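PDB 4G7X: TolA protein from Vibrio cholerae, which probably helps link the inner membrane to the outer membrane as part of the Tol-Pal system of the cell envelope, here represented by its C-terminal domain. Local coordinates for residues P116-Q121 with E126-I131. Numbering follows the deposited sequence. Where two conformers were deposited one is given.
Sequences PLPKDQ and EKLKNI
L128, buried on helix 122-128, turns its CB toward the loop that leads into that same helix, and there it meets L117 and P118. Its methyl CD1 does most of the work: it lies 3.7 Å from CD of P118, the two side chains reaching toward each other. The same CD1 sits 4.0 Å from CD2 of L117, but this pair meets differently, the two leucines sliding past each other in opposite directions. CD2 of L117 also lies 4.0 Å from CB of L128. In L128 the first torsion (chi1 -65°) sets CG opposite the carbonyl carbon and beside the backbone N, and chi2 of -178° then extends CD1 from it toward L117 and P118.

In the TolA C-terminal domain this loop runs from the short edge strand 115-116 to helix 122-128, with Q121 at the N-cap position. Strand 130-135 then takes the chain into the opposite edge of the four-stranded antiparallel sheet, so the contact joins loop to helix on the connection between the two outermost strands of the chain's sheet. Y55 of helix 38-62 packs on L117 and also hydrogen-bonds through OH to O of P116, while Y51 touches P118. On the sheet side, K129 pairs through its backbone with L80. Its side chain was deposited in two conformers, so the long 3.9 Å salt bridge from NZ to OE2 of E126 is doubtful, as is a salt bridge from NZ to an acidic side chain on a chain of another protein.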
loop_
_atom_site.group_PDB
_atom_site.type_symbol
_atom_site.label_atom_id
_atom_site.label_comp_id
_atom_site.label_asym_id
_atom_site.label_seq_id
_atom_site.Cartn_x
_atom_site.Cartn_y
_atom_site.Cartn_z
ATOM N N PRO B 116 7.947 -10.128 0.441
ATOM C CA PRO B 116 8.147 -11.409 1.125
ATOM C C PRO B 116 8.071 -11.309 2.650
ATOM O O PRO B 116 8.387 -10.262 3.222
ATOM C CB PRO B 116 9.559 -11.826 0.695
ATOM C CG PRO B 116 9.866 -11.018 -0.526
ATOM C CD PRO B 116 9.141 -9.721 -0.321
ATOM N N LEU B 117 7.637 -12.397 3.281
ATOM C CA LEU B 117 7.640 -12.536 4.737
ATOM C C LEU B 117 8.306 -13.852 5.132
ATOM O O LEU B 117 8.257 -14.820 4.371
ATOM C CB LEU B 117 6.216 -12.515 5.294
ATOM C CG LEU B 117 5.418 -11.211 5.294
ATOM C CD1 LEU B 117 3.997 -11.508 5.746
ATOM C CD2 LEU B 117 6.047 -10.155 6.189
ATOM N N PRO B 118 8.927 -13.895 6.327
ATOM C CA PRO B 118 9.488 -15.164 6.792
ATOM C C PRO B 118 8.392 -16.136 7.213
ATOM O O PRO B 118 7.325 -15.711 7.666
ATOM C CB PRO B 118 10.324 -14.751 8.005
ATOM C CG PRO B 118 9.680 -13.503 8.500
ATOM C CD PRO B 118 9.198 -12.792 7.268
ATOM N N LYS B 119 8.658 -17.430 7.058
ATOM C CA LYS B 119 7.710 -18.462 7.457
ATOM C C LYS B 119 7.835 -18.761 8.948
ATOM O O LYS B 119 8.944 -18.942 9.461
ATOM C CB LYS B 119 7.921 -19.736 6.634
ATOM N N ASP B 120 6.692 -18.791 9.632
ATOM C CA ASP B 120 6.606 -19.136 11.060
ATOM C C ASP B 120 7.518 -18.295 11.965
ATOM O O ASP B 120 8.162 -18.817 12.880
ATOM C CB ASP B 120 6.846 -20.639 11.274
ATOM N N GLN B 121 7.566 -16.992 11.701
ATOM C CA GLN B 121 8.282 -16.049 12.560
ATOM C C GLN B 121 7.369 -14.862 12.878
ATOM O O GLN B 121 7.609 -13.750 12.400
ATOM C CB GLN B 121 9.582 -15.580 11.897
ATOM C CG GLN B 121 10.662 -16.649 11.804
ATOM C CD GLN B 121 11.865 -16.221 10.982
ATOM O OE1 GLN B 121 12.165 -15.031 10.855
ATOM N NE2 GLN B 121 12.570 -17.197 10.424
ATOM N N GLU B 126 5.298 -9.048 12.793
ATOM C CA GLU B 126 4.738 -7.882 13.485
ATOM C C GLU B 126 5.491 -6.580 13.203
ATOM O O GLU B 126 4.871 -5.532 13.020
ATOM C CB GLU B 126 4.644 -8.135 14.996
ATOM C CG GLU B 126 3.531 -9.094 15.392
ATOM C CD GLU B 126 2.155 -8.594 14.988
ATOM O OE1 GLU B 126 1.719 -7.556 15.525
ATOM O OE2 GLU B 126 1.510 -9.243 14.135
ATOM N N LYS B 127 6.819 -6.650 13.165
ATOM C CA LYS B 127 7.643 -5.484 12.853
ATOM C C LYS B 127 7.631 -5.162 11.357
ATOM O O LYS B 127 7.616 -3.991 10.971
ATOM C CB LYS B 127 9.079 -5.675 13.352
ATOM C CG LYS B 127 9.219 -5.739 14.866
ATOM C CD LYS B 127 8.775 -4.442 15.527
ATOM C CE LYS B 127 8.985 -4.487 17.034
ATOM N NZ LYS B 127 8.589 -3.207 17.686
ATOM N N LEU B 128 7.624 -6.201 10.522
ATOM C CA LEU B 128 7.611 -6.023 9.061
ATOM C C LEU B 128 6.309 -5.428 8.523
ATOM O O LEU B 128 6.310 -4.792 7.459
ATOM C CB LEU B 128 7.934 -7.336 8.338
ATOM C CG LEU B 128 9.348 -7.889 8.551
ATOM C CD1 LEU B 128 9.551 -9.162 7.747
ATOM C CD2 LEU B 128 10.409 -6.851 8.211
ATOM N N LYS B 129 5.215 -5.623 9.257
ATOM C CA LYS B 129 3.902 -5.111 8.861
ATOM C C LYS B 129 3.760 -3.602 9.050
ATOM O O LYS B 129 2.788 -3.013 8.586
ATOM C CB LYS B 129 2.795 -5.826 9.638
ATOM C CG LYS B 129 2.470 -7.220 9.134
ATOM C CD LYS B 129 1.565 -7.940 10.118
ATOM C CE LYS B 129 0.275 -7.169 10.337
ATOM N NZ LYS B 129 -0.656 -7.897 11.242
ATOM N N ASN B 130 4.719 -2.990 9.741
ATOM C CA ASN B 130 4.703 -1.551 10.003
ATOM C C ASN B 130 6.140 -1.051 10.010
ATOM O O ASN B 130 6.779 -0.980 11.062
ATOM C CB ASN B 130 3.999 -1.266 11.340
ATOM C CG ASN B 130 3.847 0.219 11.637
ATOM O OD1 ASN B 130 4.123 1.079 10.798
ATOM N ND2 ASN B 130 3.393 0.525 12.846
ATOM N N ILE B 131 6.644 -0.716 8.825
ATOM C CA ILE B 131 8.084 -0.532 8.633
ATOM C C ILE B 131 8.442 0.786 7.942
ATOM O O ILE B 131 7.837 1.160 6.934
ATOM C CB ILE B 131 8.697 -1.751 7.887
ATOM C CG1 ILE B 131 10.226 -1.674 7.854
ATOM C CG2 ILE B 131 8.099 -1.910 6.489
ATOM C CD1 ILE B 131 10.905 -2.960 7.431
#